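Local coordinates for protein NADH:ubiquinone oxidoreductase, Na translocating, F subunit (Porphyromonas gingivalis, PDB 2R6H) that is the flavin-adenine dinucleotide-binding part of the F subunit of a sodium-translocating oxidoreductase, with an NAD-binding-type domain, at residues 23-31 against 98-107; 197-207 against 218-229. All coordinates share one frame; numbering follows the deposited sequence.

Interaction 1: residues 23-31 against 98-107; sequences FIKEFVVKL and GNIITLNVRI. With FAD (flavin-adenine dinucleotide), chain H.
The R106 guanidinium has the F23 ring alongside it, with F23 CD2 over one of its faces and the two planes only 14° apart; both side chains point the same way. The second phenylalanine ring, that of F27, meets L103 at its edge, where L103 CD1 lies 4.2 Å from F27 CD2. R106 starts out extended but folds at its second torsion (chi2 78°), which carries the guanidinium back beside F23. Strands 24-30 and 100-106 pair antiparallel in the FAD-domain sheet, their short axes 4.6 Å apart. K25, F27 and V29 each exchange two backbone bonds with V105, L103 and I101; the V105 N to K25 O bond, 3.0 Å, is nearly straight at 172°. Beyond the strand, L31 N donates to N99 O. On the face of V28, its CG1 sits 3.6 Å from I100 CG2, whereas F27, V29, L103 and V105 share the other face, F27 and V105 also touching I132 of helix 127-132. The edge of strand 100-106 turned from strand 24-30 receives the flavin: FAD N3 donates to N104 O at 2.8 Å, and R106 N donates to FAD O2 at 3.1 Å. Complementary backbone donor and acceptor thus read the pyrimidine edge of the isoalloxazine.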
loop_
_atom_site.group_PDB
_atom_site.type_symbol
_atom_site.label_atom_id
_atom_site.label_comp_id
_atom_site.label_asym_id
_atom_site.label_seq_id
_atom_site.Cartn_x
_atom_site.Cartn_y
_atom_site.Cartn_z
ATOM N N PHE A 23 2.911 -10.719 0.905
ATOM C CA PHE A 23 1.745 -10.548 1.737
ATOM C C PHE A 23 0.775 -9.463 1.238
ATOM O O PHE A 23 -0.134 -9.029 1.966
ATOM C CB PHE A 23 2.195 -10.274 3.155
ATOM C CG PHE A 23 2.973 -11.384 3.748
ATOM C CD1 PHE A 23 2.442 -12.662 3.800
ATOM C CD2 PHE A 23 4.233 -11.164 4.263
ATOM C CE1 PHE A 23 3.167 -13.706 4.358
ATOM C CE2 PHE A 23 4.959 -12.200 4.816
ATOM C CZ PHE A 23 4.431 -13.466 4.866
ATOM N N ILE A 24 0.951 -9.028 -0.005
ATOM C CA ILE A 24 0.008 -8.085 -0.593
ATOM C C ILE A 24 -0.565 -8.602 -1.907
ATOM O O ILE A 24 0.161 -8.796 -2.886
ATOM C CB ILE A 24 0.641 -6.718 -0.788
ATOM C CG1 ILE A 24 1.410 -6.355 0.478
ATOM C CG2 ILE A 24 -0.437 -5.694 -1.070
ATOM C CD1 ILE A 24 2.209 -5.105 0.366
ATOM N N LYS A 25 -1.867 -8.861 -1.902
ATOM C CA LYS A 25 -2.582 -9.180 -3.126
ATOM C C LYS A 25 -3.050 -7.896 -3.794
ATOM O O LYS A 25 -3.433 -6.929 -3.124
ATOM C CB LYS A 25 -3.775 -10.089 -2.848
ATOM C CG LYS A 25 -3.437 -11.537 -2.969
ATOM C CD LYS A 25 -4.473 -12.410 -2.302
ATOM C CE LYS A 25 -4.116 -13.872 -2.477
ATOM N NZ LYS A 25 -3.878 -14.194 -3.912
ATOM N N GLU A 26 -2.993 -7.887 -5.120
ATOM C CA GLU A 26 -3.584 -6.804 -5.875
ATOM C C GLU A 26 -5.014 -7.205 -6.175
ATOM O O GLU A 26 -5.271 -8.038 -7.038
ATOM C CB GLU A 26 -2.814 -6.535 -7.151
ATOM C CG GLU A 26 -3.233 -5.256 -7.798
ATOM C CD GLU A 26 -2.789 -5.173 -9.229
ATOM O OE1 GLU A 26 -2.541 -6.239 -9.836
ATOM O OE2 GLU A 26 -2.686 -4.043 -9.747
ATOM N N PHE A 27 -5.938 -6.617 -5.426
ATOM C CA PHE A 27 -7.342 -6.997 -5.455
ATOM C C PHE A 27 -8.125 -6.038 -6.348
ATOM O O PHE A 27 -8.298 -4.877 -6.016
ATOM C CB PHE A 27 -7.873 -6.986 -4.026
ATOM C CG PHE A 27 -9.307 -7.362 -3.904
ATOM C CD1 PHE A 27 -9.779 -8.538 -4.472
ATOM C CD2 PHE A 27 -10.182 -6.560 -3.193
ATOM C CE1 PHE A 27 -11.095 -8.892 -4.355
ATOM C CE2 PHE A 27 -11.499 -6.910 -3.071
ATOM C CZ PHE A 27 -11.961 -8.082 -3.655
ATOM N N VAL A 28 -8.583 -6.537 -7.488
ATOM C CA VAL A 28 -9.144 -5.694 -8.531
ATOM C C VAL A 28 -10.627 -6.009 -8.787
ATOM O O VAL A 28 -10.978 -7.114 -9.225
ATOM C CB VAL A 28 -8.343 -5.864 -9.842
ATOM C CG1 VAL A 28 -8.922 -5.004 -10.942
ATOM C CG2 VAL A 28 -6.869 -5.537 -9.612
ATOM N N VAL A 29 -11.495 -5.038 -8.521
ATOM C CA VAL A 29 -12.934 -5.251 -8.647
ATOM C C VAL A 29 -13.553 -4.324 -9.693
ATOM O O VAL A 29 -13.032 -3.235 -9.941
ATOM C CB VAL A 29 -13.655 -5.068 -7.282
ATOM C CG1 VAL A 29 -13.191 -6.134 -6.272
ATOM C CG2 VAL A 29 -13.426 -3.657 -6.740
ATOM N N LYS A 30 -14.658 -4.753 -10.304
ATOM C CA LYS A 30 -15.320 -3.949 -11.334
ATOM C C LYS A 30 -16.744 -3.565 -10.934
ATOM O O LYS A 30 -17.490 -4.393 -10.408
ATOM C CB LYS A 30 -15.336 -4.700 -12.676
ATOM C CG LYS A 30 -15.852 -3.890 -13.863
ATOM C CD LYS A 30 -16.071 -4.771 -15.096
ATOM C CE LYS A 30 -17.170 -5.805 -14.835
ATOM N NZ LYS A 30 -17.662 -6.489 -16.071
ATOM N N LEU A 31 -17.127 -2.315 -11.186
ATOM C CA LEU A 31 -18.485 -1.871 -10.863
ATOM C C LEU A 31 -19.460 -2.340 -11.924
ATOM O O LEU A 31 -19.035 -2.704 -13.024
ATOM C CB LEU A 31 -18.549 -0.352 -10.662
ATOM C CG LEU A 31 -18.256 0.095 -9.220
ATOM C CD1 LEU A 31 -16.876 -0.357 -8.792
ATOM C CD2 LEU A 31 -18.393 1.590 -9.036
ATOM N N GLY A 98 -12.919 4.768 -13.590
ATOM C CA GLY A 98 -14.069 4.859 -12.717
ATOM C C GLY A 98 -14.647 3.559 -12.201
ATOM O O GLY A 98 -15.059 3.504 -11.047
ATOM N N ASN A 99 -14.712 2.514 -13.021
ATOM C CA ASN A 99 -15.365 1.302 -12.527
ATOM C C ASN A 99 -14.524 0.035 -12.443
ATOM O O ASN A 99 -15.038 -1.043 -12.156
ATOM C CB ASN A 99 -16.770 1.071 -13.146
ATOM C CG ASN A 99 -16.738 0.499 -14.557
ATOM O OD1 ASN A 99 -16.104 -0.523 -14.827
ATOM N ND2 ASN A 99 -17.483 1.137 -15.457
ATOM N N ILE A 100 -13.227 0.176 -12.674
ATOM C CA ILE A 100 -12.278 -0.862 -12.287
ATOM C C ILE A 100 -11.464 -0.306 -11.135
ATOM O O ILE A 100 -10.534 0.467 -11.338
ATOM C CB ILE A 100 -11.307 -1.265 -13.426
ATOM C CG1 ILE A 100 -12.046 -1.475 -14.757
ATOM C CG2 ILE A 100 -10.528 -2.519 -13.034
ATOM C CD1 ILE A 100 -12.211 -2.918 -15.141
ATOM N N ILE A 101 -11.838 -0.687 -9.923
ATOM C CA ILE A 101 -11.147 -0.214 -8.732
ATOM C C ILE A 101 -10.052 -1.189 -8.339
ATOM O O ILE A 101 -10.299 -2.379 -8.201
ATOM C CB ILE A 101 -12.113 -0.032 -7.549
ATOM C CG1 ILE A 101 -13.196 0.977 -7.919
ATOM C CG2 ILE A 101 -11.362 0.417 -6.315
ATOM C CD1 ILE A 101 -12.660 2.144 -8.716
ATOM N N THR A 102 -8.838 -0.686 -8.167
ATOM C CA THR A 102 -7.731 -1.538 -7.753
ATOM C C THR A 102 -7.411 -1.335 -6.269
ATOM O O THR A 102 -7.327 -0.208 -5.805
ATOM C CB THR A 102 -6.482 -1.259 -8.603
ATOM O OG1 THR A 102 -6.772 -1.520 -9.979
ATOM C CG2 THR A 102 -5.363 -2.149 -8.183
ATOM N N LEU A 103 -7.237 -2.418 -5.523
ATOM C CA LEU A 103 -6.786 -2.289 -4.142
ATOM C C LEU A 103 -5.485 -3.075 -3.846
ATOM O O LEU A 103 -5.096 -3.970 -4.603
ATOM C CB LEU A 103 -7.912 -2.672 -3.171
ATOM C CG LEU A 103 -9.259 -1.968 -3.389
ATOM C CD1 LEU A 103 -10.285 -2.435 -2.381
ATOM C CD2 LEU A 103 -9.119 -0.479 -3.295
ATOM N N ASN A 104 -4.801 -2.712 -2.763
ATOM C CA ASN A 104 -3.651 -3.468 -2.290
ATOM C C ASN A 104 -3.927 -3.957 -0.893
ATOM O O ASN A 104 -4.006 -3.156 0.025
ATOM C CB ASN A 104 -2.413 -2.589 -2.230
ATOM C CG ASN A 104 -1.937 -2.174 -3.576
ATOM O OD1 ASN A 104 -2.469 -2.610 -4.601
ATOM N ND2 ASN A 104 -0.926 -1.316 -3.598
ATOM N N VAL A 105 -4.045 -5.265 -0.712
ATOM C CA VAL A 105 -4.405 -5.794 0.591
ATOM C C VAL A 105 -3.304 -6.599 1.247
ATOM O O VAL A 105 -2.886 -7.620 0.713
ATOM C CB VAL A 105 -5.618 -6.671 0.475
ATOM C CG1 VAL A 105 -6.065 -7.105 1.837
ATOM C CG2 VAL A 105 -6.711 -5.909 -0.201
ATOM N N ARG A 106 -2.841 -6.129 2.405
ATOM C CA ARG A 106 -1.894 -6.857 3.244
ATOM C C ARG A 106 -2.662 -7.863 4.098
ATOM O O ARG A 106 -3.547 -7.491 4.873
ATOM C CB ARG A 106 -1.147 -5.868 4.144
ATOM C CG ARG A 106 -0.211 -6.467 5.207
ATOM C CD ARG A 106 1.095 -6.912 4.576
ATOM N NE ARG A 106 2.242 -6.953 5.486
ATOM C CZ ARG A 106 2.606 -8.024 6.194
ATOM N NH1 ARG A 106 1.894 -9.148 6.121
ATOM N NH2 ARG A 106 3.677 -7.968 6.991
ATOM N N ILE A 107 -2.343 -9.142 3.950
ATOM C CA ILE A 107 -2.960 -10.171 4.787
ATOM C C ILE A 107 -2.489 -10.042 6.243
ATOM O O ILE A 107 -1.293 -10.160 6.545
ATOM C CB ILE A 107 -2.642 -11.571 4.267
ATOM C CG1 ILE A 107 -3.364 -12.609 5.096
ATOM C CG2 ILE A 107 -1.158 -11.831 4.316
ATOM C CD1 ILE A 107 -4.808 -12.700 4.803
HETATM P PA FAD H . -8.282 -7.356 12.030
HETATM O O1A FAD H . -8.765 -5.915 12.154
HETATM O O2A FAD H . -9.316 -8.406 12.450
HETATM O O5B FAD H . -6.912 -7.575 12.876
HETATM C C5B FAD H . -5.723 -6.889 12.514
HETATM C C4B FAD H . -4.507 -7.580 13.120
HETATM O O4B FAD H . -4.618 -7.595 14.531
HETATM C C3B FAD H . -4.382 -9.024 12.662
HETATM O O3B FAD H . -3.062 -9.243 12.229
HETATM C C2B FAD H . -4.654 -9.867 13.890
HETATM O O2B FAD H . -3.796 -10.985 13.916
HETATM C C1B FAD H . -4.342 -8.898 15.026
HETATM N N9A FAD H . -5.070 -9.183 16.295
HETATM C C8A FAD H . -6.418 -9.411 16.478
HETATM N N7A FAD H . -6.649 -9.620 17.800
HETATM C C5A FAD H . -5.468 -9.526 18.472
HETATM C C6A FAD H . -5.119 -9.651 19.825
HETATM N N6A FAD H . -6.031 -10.000 20.733
HETATM N N1A FAD H . -3.794 -9.496 20.214
HETATM C C2A FAD H . -2.816 -9.220 19.271
HETATM N N3A FAD H . -3.163 -9.098 17.933
HETATM C C4A FAD H . -4.466 -9.250 17.537
HETATM N N1 FAD H . -5.017 -1.871 4.560
HETATM C C2 FAD H . -4.549 -2.349 3.364
HETATM O O2 FAD H . -4.046 -3.465 3.346
HETATM N N3 FAD H . -4.648 -1.575 2.218
HETATM C C4 FAD H . -5.227 -0.308 2.253
HETATM O O4 FAD H . -5.345 0.426 1.258
HETATM C C4X FAD H . -5.698 0.160 3.468
HETATM N N5 FAD H . -6.272 1.411 3.513
HETATM C C5X FAD H . -6.731 1.883 4.727
HETATM C C6 FAD H . -7.298 3.153 4.768
HETATM C C7 FAD H . -7.782 3.667 5.964
HETATM C C7M FAD H . -8.393 5.043 5.962
HETATM C C8 FAD H . -7.687 2.896 7.125
HETATM C C8M FAD H . -8.193 3.427 8.426
HETATM C C9 FAD H . -7.116 1.630 7.076
HETATM C C9A FAD H . -6.635 1.111 5.883
HETATM N N10 FAD H . -6.059 -0.149 5.828
HETATM C C10 FAD H . -5.590 -0.619 4.622
HETATM C "C1'" FAD H . -6.104 -1.111 6.977
HETATM C "C2'" FAD H . -7.320 -2.006 6.800
HETATM O "O2'" FAD H . -8.479 -1.210 6.835
HETATM C "C3'" FAD H . -7.422 -3.071 7.886
HETATM O "O3'" FAD H . -7.134 -2.534 9.157
HETATM C "C4'" FAD H . -6.496 -4.225 7.555
HETATM O "O4'" FAD H . -7.036 -4.855 6.424
HETATM C "C5'" FAD H . -6.445 -5.238 8.684
HETATM O "O5'" FAD H . -7.761 -5.456 9.138
HETATM P P FAD H . -8.336 -6.955 9.234
HETATM O O1P FAD H . -9.840 -6.930 9.379
HETATM O O2P FAD H . -7.882 -7.758 8.043
HETATM O O3P FAD H . -7.664 -7.553 10.549
HETATM O O HOH W 1 -18.296 -2.669 -15.954
#

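Interaction 2: residues 197-207 against 218-229; sequences KNEIFYEEDFR and FHIALSDPQPED. With SO4 (sulfate ion), chain F.
E203 OE2 is gripped side-on by R207, across one turn of helix 203-212, which with strands 188-194 and 216-222 forms a beta-alpha-beta unit of the NAD-binding-type domain. R207 NE meets the anti lone pair of E203 OE2 at 3.1 Å, in a salt bridge, while R207 NH2 comes from above the carboxylate plane. The remaining nitrogen, R207 NH1, donates to F218 O at 2.9 Å from above the carbonyl plane; NH1 also has E210 as a salt-bridge partner. Three nitrogens in use should fix the guanidinium's rotation, and F218 CD1 lies over one of its faces. F206 CB rests above the F218 ring, 4.0 Å from its centroid, and the two rings meet obliquely with planes at 31°. With CG anti to the backbone N (chi1 175°), F218 directs its ring to the helix. Further along, I200 and I220 meet tip to tip, I200 CG2 to I220 CD1 being 3.8 Å. At the helix start, E204 N donates to O2 of a sulfate ion that probably came from the crystallisation liquor. Beyond the strand, D229 OD1 accepts Q226 N at 2.6 Å and, weakly, K197 N at 3.3 Å, where the latter N-H points almost straight at OD1, 171° at the hydrogen.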
loop_
_atom_site.group_PDB
_atom_site.type_symbol
_atom_site.label_atom_id
_atom_site.label_comp_id
_atom_site.label_asym_id
_atom_site.label_seq_id
_atom_site.Cartn_x
_atom_site.Cartn_y
_atom_site.Cartn_z
ATOM N N LYS A 197 14.235 -7.481 -2.476
ATOM C CA LYS A 197 13.895 -7.307 -3.889
ATOM C C LYS A 197 12.587 -7.963 -4.307
ATOM O O LYS A 197 11.869 -7.409 -5.123
ATOM C CB LYS A 197 15.006 -7.781 -4.821
ATOM C CG LYS A 197 14.760 -7.332 -6.247
ATOM C CD LYS A 197 15.985 -7.466 -7.150
ATOM C CE LYS A 197 15.994 -8.792 -7.906
ATOM N NZ LYS A 197 16.469 -8.629 -9.320
ATOM N N ASN A 198 12.285 -9.136 -3.754
ATOM C CA ASN A 198 11.105 -9.903 -4.147
ATOM C C ASN A 198 9.804 -9.181 -3.813
ATOM O O ASN A 198 8.750 -9.456 -4.406
ATOM C CB ASN A 198 11.125 -11.274 -3.455
ATOM C CG ASN A 198 10.095 -12.254 -4.021
ATOM O OD1 ASN A 198 9.965 -12.421 -5.234
ATOM N ND2 ASN A 198 9.375 -12.921 -3.128
ATOM N N GLU A 199 9.887 -8.250 -2.869
ATOM C CA GLU A 199 8.703 -7.597 -2.334
ATOM C C GLU A 199 8.335 -6.280 -3.023
ATOM O O GLU A 199 7.399 -5.590 -2.619
ATOM C CB GLU A 199 8.861 -7.399 -0.829
ATOM C CG GLU A 199 8.204 -8.490 0.002
ATOM C CD GLU A 199 8.616 -9.899 -0.405
ATOM O OE1 GLU A 199 9.758 -10.316 -0.101
ATOM O OE2 GLU A 199 7.781 -10.601 -1.009
ATOM N N ILE A 200 9.056 -5.934 -4.076
ATOM C CA ILE A 200 8.746 -4.720 -4.804
ATOM C C ILE A 200 7.631 -4.981 -5.801
ATOM O O ILE A 200 7.564 -6.059 -6.392
ATOM C CB ILE A 200 9.963 -4.240 -5.577
ATOM C CG1 ILE A 200 11.135 -4.013 -4.617
ATOM C CG2 ILE A 200 9.622 -2.977 -6.371
ATOM C CD1 ILE A 200 12.509 -4.220 -5.258
ATOM N N PHE A 201 6.752 -4.006 -5.985
ATOM C CA PHE A 201 5.763 -4.087 -7.051
ATOM C C PHE A 201 5.414 -2.700 -7.589
ATOM O O PHE A 201 5.647 -1.693 -6.922
ATOM C CB PHE A 201 4.508 -4.849 -6.605
ATOM C CG PHE A 201 3.879 -4.311 -5.354
ATOM C CD1 PHE A 201 2.764 -3.490 -5.419
ATOM C CD2 PHE A 201 4.395 -4.628 -4.106
ATOM C CE1 PHE A 201 2.177 -2.990 -4.262
ATOM C CE2 PHE A 201 3.806 -4.130 -2.953
ATOM C CZ PHE A 201 2.697 -3.313 -3.035
ATOM N N TYR A 202 4.876 -2.672 -8.807
ATOM C CA TYR A 202 4.537 -1.442 -9.520
ATOM C C TYR A 202 5.749 -0.679 -10.017
ATOM O O TYR A 202 5.617 0.470 -10.417
ATOM C CB TYR A 202 3.665 -0.505 -8.678
ATOM C CG TYR A 202 2.276 -1.017 -8.403
ATOM C CD1 TYR A 202 1.571 -1.739 -9.360
ATOM C CD2 TYR A 202 1.657 -0.755 -7.193
ATOM C CE1 TYR A 202 0.300 -2.203 -9.109
ATOM C CE2 TYR A 202 0.384 -1.213 -6.924
ATOM C CZ TYR A 202 -0.290 -1.931 -7.884
ATOM O OH TYR A 202 -1.558 -2.370 -7.604
ATOM N N GLU A 203 6.922 -1.304 -10.012
ATOM C CA GLU A 203 8.131 -0.569 -10.352
ATOM C C GLU A 203 8.110 -0.005 -11.762
ATOM O O GLU A 203 8.428 1.162 -11.967
ATOM C CB GLU A 203 9.394 -1.396 -10.156
ATOM C CG GLU A 203 10.624 -0.630 -10.634
ATOM C CD GLU A 203 11.948 -1.341 -10.388
ATOM O OE1 GLU A 203 11.934 -2.497 -9.895
ATOM O OE2 GLU A 203 13.003 -0.730 -10.684
ATOM N N GLU A 204 7.738 -0.814 -12.742
ATOM C CA GLU A 204 7.813 -0.346 -14.114
ATOM C C GLU A 204 6.885 0.854 -14.352
ATOM O O GLU A 204 7.266 1.805 -15.030
ATOM C CB GLU A 204 7.571 -1.489 -15.100
ATOM C CG GLU A 204 7.561 -1.081 -16.581
ATOM C CD GLU A 204 8.901 -0.568 -17.108
ATOM O OE1 GLU A 204 9.927 -0.675 -16.390
ATOM O OE2 GLU A 204 8.912 -0.053 -18.251
ATOM N N ASP A 205 5.685 0.814 -13.776
ATOM C CA ASP A 205 4.770 1.955 -13.786
ATOM C C ASP A 205 5.527 3.252 -13.571
ATOM O O ASP A 205 5.331 4.230 -14.292
ATOM C CB ASP A 205 3.734 1.828 -12.666
ATOM C CG ASP A 205 2.691 0.749 -12.931
ATOM O OD1 ASP A 205 2.821 0.026 -13.942
ATOM O OD2 ASP A 205 1.739 0.631 -12.120
ATOM N N PHE A 206 6.378 3.257 -12.552
ATOM C CA PHE A 206 7.150 4.442 -12.182
ATOM C C PHE A 206 8.370 4.699 -13.088
ATOM O O PHE A 206 8.663 5.849 -13.400
ATOM C CB PHE A 206 7.564 4.380 -10.702
ATOM C CG PHE A 206 6.410 4.252 -9.753
ATOM C CD1 PHE A 206 5.542 5.309 -9.551
ATOM C CD2 PHE A 206 6.194 3.077 -9.058
ATOM C CE1 PHE A 206 4.469 5.195 -8.683
ATOM C CE2 PHE A 206 5.122 2.954 -8.181
ATOM C CZ PHE A 206 4.261 4.020 -7.995
ATOM N N ARG A 207 9.076 3.647 -13.508
ATOM C CA ARG A 207 10.169 3.820 -14.470
ATOM C C ARG A 207 9.678 4.502 -15.740
ATOM O O ARG A 207 10.374 5.324 -16.315
ATOM C CB ARG A 207 10.832 2.491 -14.840
ATOM C CG ARG A 207 11.585 1.833 -13.708
ATOM C CD ARG A 207 12.337 2.838 -12.858
ATOM N NE ARG A 207 12.878 2.201 -11.655
ATOM C CZ ARG A 207 13.296 2.858 -10.572
ATOM N NH1 ARG A 207 13.235 4.185 -10.528
ATOM N NH2 ARG A 207 13.770 2.184 -9.528
ATOM N N PHE A 218 11.978 8.021 -8.647
ATOM C CA PHE A 218 11.497 6.925 -7.836
ATOM C C PHE A 218 12.686 6.142 -7.326
ATOM O O PHE A 218 13.535 5.727 -8.100
ATOM C CB PHE A 218 10.611 6.027 -8.690
ATOM C CG PHE A 218 10.135 4.792 -7.989
ATOM C CD1 PHE A 218 10.386 3.539 -8.529
ATOM C CD2 PHE A 218 9.426 4.880 -6.803
ATOM C CE1 PHE A 218 9.945 2.390 -7.908
ATOM C CE2 PHE A 218 8.980 3.728 -6.164
ATOM C CZ PHE A 218 9.243 2.478 -6.720
ATOM N N HIS A 219 12.756 5.954 -6.018
ATOM C CA HIS A 219 13.837 5.183 -5.432
ATOM C C HIS A 219 13.294 4.070 -4.566
ATOM O O HIS A 219 12.395 4.287 -3.761
ATOM C CB HIS A 219 14.719 6.069 -4.561
ATOM C CG HIS A 219 15.426 7.147 -5.313
ATOM N ND1 HIS A 219 15.117 8.481 -5.168
ATOM C CD2 HIS A 219 16.430 7.085 -6.222
ATOM C CE1 HIS A 219 15.897 9.199 -5.958
ATOM N NE2 HIS A 219 16.703 8.376 -6.604
ATOM N N ILE A 220 13.865 2.881 -4.716
ATOM C CA ILE A 220 13.552 1.759 -3.844
ATOM C C ILE A 220 14.655 1.581 -2.803
ATOM O O ILE A 220 15.821 1.763 -3.115
ATOM C CB ILE A 220 13.454 0.485 -4.660
ATOM C CG1 ILE A 220 12.169 0.490 -5.469
ATOM C CG2 ILE A 220 13.527 -0.727 -3.763
ATOM C CD1 ILE A 220 12.284 -0.321 -6.713
ATOM N N ALA A 221 14.296 1.258 -1.565
ATOM C CA ALA A 221 15.294 0.987 -0.533
ATOM C C ALA A 221 14.927 -0.293 0.188
ATOM O O ALA A 221 13.816 -0.446 0.694
ATOM C CB ALA A 221 15.397 2.136 0.451
ATOM N N LEU A 222 15.860 -1.226 0.232
ATOM C CA LEU A 222 15.574 -2.510 0.832
ATOM C C LEU A 222 16.112 -2.550 2.255
ATOM O O LEU A 222 17.255 -2.179 2.490
ATOM C CB LEU A 222 16.187 -3.608 -0.029
ATOM C CG LEU A 222 15.695 -3.519 -1.477
ATOM C CD1 LEU A 222 16.343 -4.594 -2.322
ATOM C CD2 LEU A 222 14.172 -3.605 -1.543
ATOM N N SER A 223 15.294 -2.977 3.208
ATOM C CA SER A 223 15.743 -3.029 4.595
ATOM C C SER A 223 16.534 -4.299 4.945
ATOM O O SER A 223 17.517 -4.227 5.670
ATOM C CB SER A 223 14.555 -2.885 5.527
ATOM O OG SER A 223 13.694 -3.998 5.393
ATOM N N ASP A 224 16.102 -5.452 4.437
ATOM C CA ASP A 224 16.803 -6.709 4.669
ATOM C C ASP A 224 17.072 -7.424 3.353
ATOM O O ASP A 224 16.537 -8.507 3.142
ATOM C CB ASP A 224 15.965 -7.673 5.530
ATOM C CG ASP A 224 15.448 -7.048 6.845
ATOM O OD1 ASP A 224 14.459 -6.269 6.824
ATOM O OD2 ASP A 224 15.999 -7.385 7.924
ATOM N N PRO A 225 17.901 -6.838 2.468
ATOM C CA PRO A 225 18.113 -7.447 1.144
ATOM C C PRO A 225 18.601 -8.881 1.273
ATOM O O PRO A 225 19.395 -9.161 2.173
ATOM C CB PRO A 225 19.220 -6.594 0.514
ATOM C CG PRO A 225 19.269 -5.363 1.290
ATOM C CD PRO A 225 18.759 -5.663 2.678
ATOM N N GLN A 226 18.135 -9.758 0.387
ATOM C CA GLN A 226 18.553 -11.153 0.370
ATOM C C GLN A 226 19.626 -11.386 -0.689
ATOM O O GLN A 226 19.571 -10.800 -1.768
ATOM C CB GLN A 226 17.357 -12.062 0.090
ATOM C CG GLN A 226 16.190 -11.856 1.031
ATOM C CD GLN A 226 16.603 -11.929 2.485
ATOM O OE1 GLN A 226 17.503 -12.686 2.847
ATOM N NE2 GLN A 226 15.949 -11.135 3.330
ATOM N N PRO A 227 20.602 -12.256 -0.386
ATOM C CA PRO A 227 21.713 -12.590 -1.286
ATOM C C PRO A 227 21.303 -12.743 -2.753
ATOM O O PRO A 227 22.046 -12.349 -3.646
ATOM C CB PRO A 227 22.204 -13.921 -0.728
ATOM C CG PRO A 227 21.938 -13.807 0.751
ATOM C CD PRO A 227 20.697 -12.970 0.902
ATOM N N GLU A 228 20.130 -13.298 -3.002
ATOM C CA GLU A 228 19.690 -13.507 -4.373
ATOM C C GLU A 228 19.296 -12.231 -5.107
ATOM O O GLU A 228 18.976 -12.261 -6.299
ATOM C CB GLU A 228 18.503 -14.468 -4.413
ATOM C CG GLU A 228 17.351 -14.114 -3.481
ATOM C CD GLU A 228 17.426 -14.872 -2.164
ATOM O OE1 GLU A 228 18.532 -14.913 -1.556
ATOM O OE2 GLU A 228 16.378 -15.431 -1.753
ATOM N N ASP A 229 19.291 -11.111 -4.400
ATOM C CA ASP A 229 18.775 -9.881 -4.984
ATOM C C ASP A 229 19.800 -9.230 -5.900
ATOM O O ASP A 229 19.440 -8.480 -6.812
ATOM C CB ASP A 229 18.338 -8.904 -3.888
ATOM C CG ASP A 229 17.205 -9.451 -3.031
ATOM O OD1 ASP A 229 17.077 -9.030 -1.859
ATOM O OD2 ASP A 229 16.442 -10.301 -3.536
HETATM S S SO4 F . 6.007 -4.479 -12.053
HETATM O O1 SO4 F . 6.131 -4.912 -10.663
HETATM O O2 SO4 F . 6.666 -3.185 -12.216
HETATM O O3 SO4 F . 6.649 -5.450 -12.939
HETATM O O4 SO4 F . 4.587 -4.361 -12.386
#

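In the fold
Both segments of interaction 1 precede those of interaction 2 in the sequence, and their centres lie about 20 Å apart. The first pairs two neighbouring strands at one side of the six-stranded antiparallel sheet, with 100-106 outermost; the second packs a helix and the loop before it against 216-222, an outermost strand of the five-stranded parallel sheet. The two nevertheless touch where the domains meet: Y202 OH is 2.9 Å from E26 OE2, a probable hydrogen bond, and I24 CD1 packs 3.8 Å from F201 CE2. The loop leading into helix 203-212 therefore bridges to the strand pair whose outer member, 100-106, bonds the flavin, connecting the FAD-binding and NAD-binding-type domains of this two-domain flavoprotein fragment.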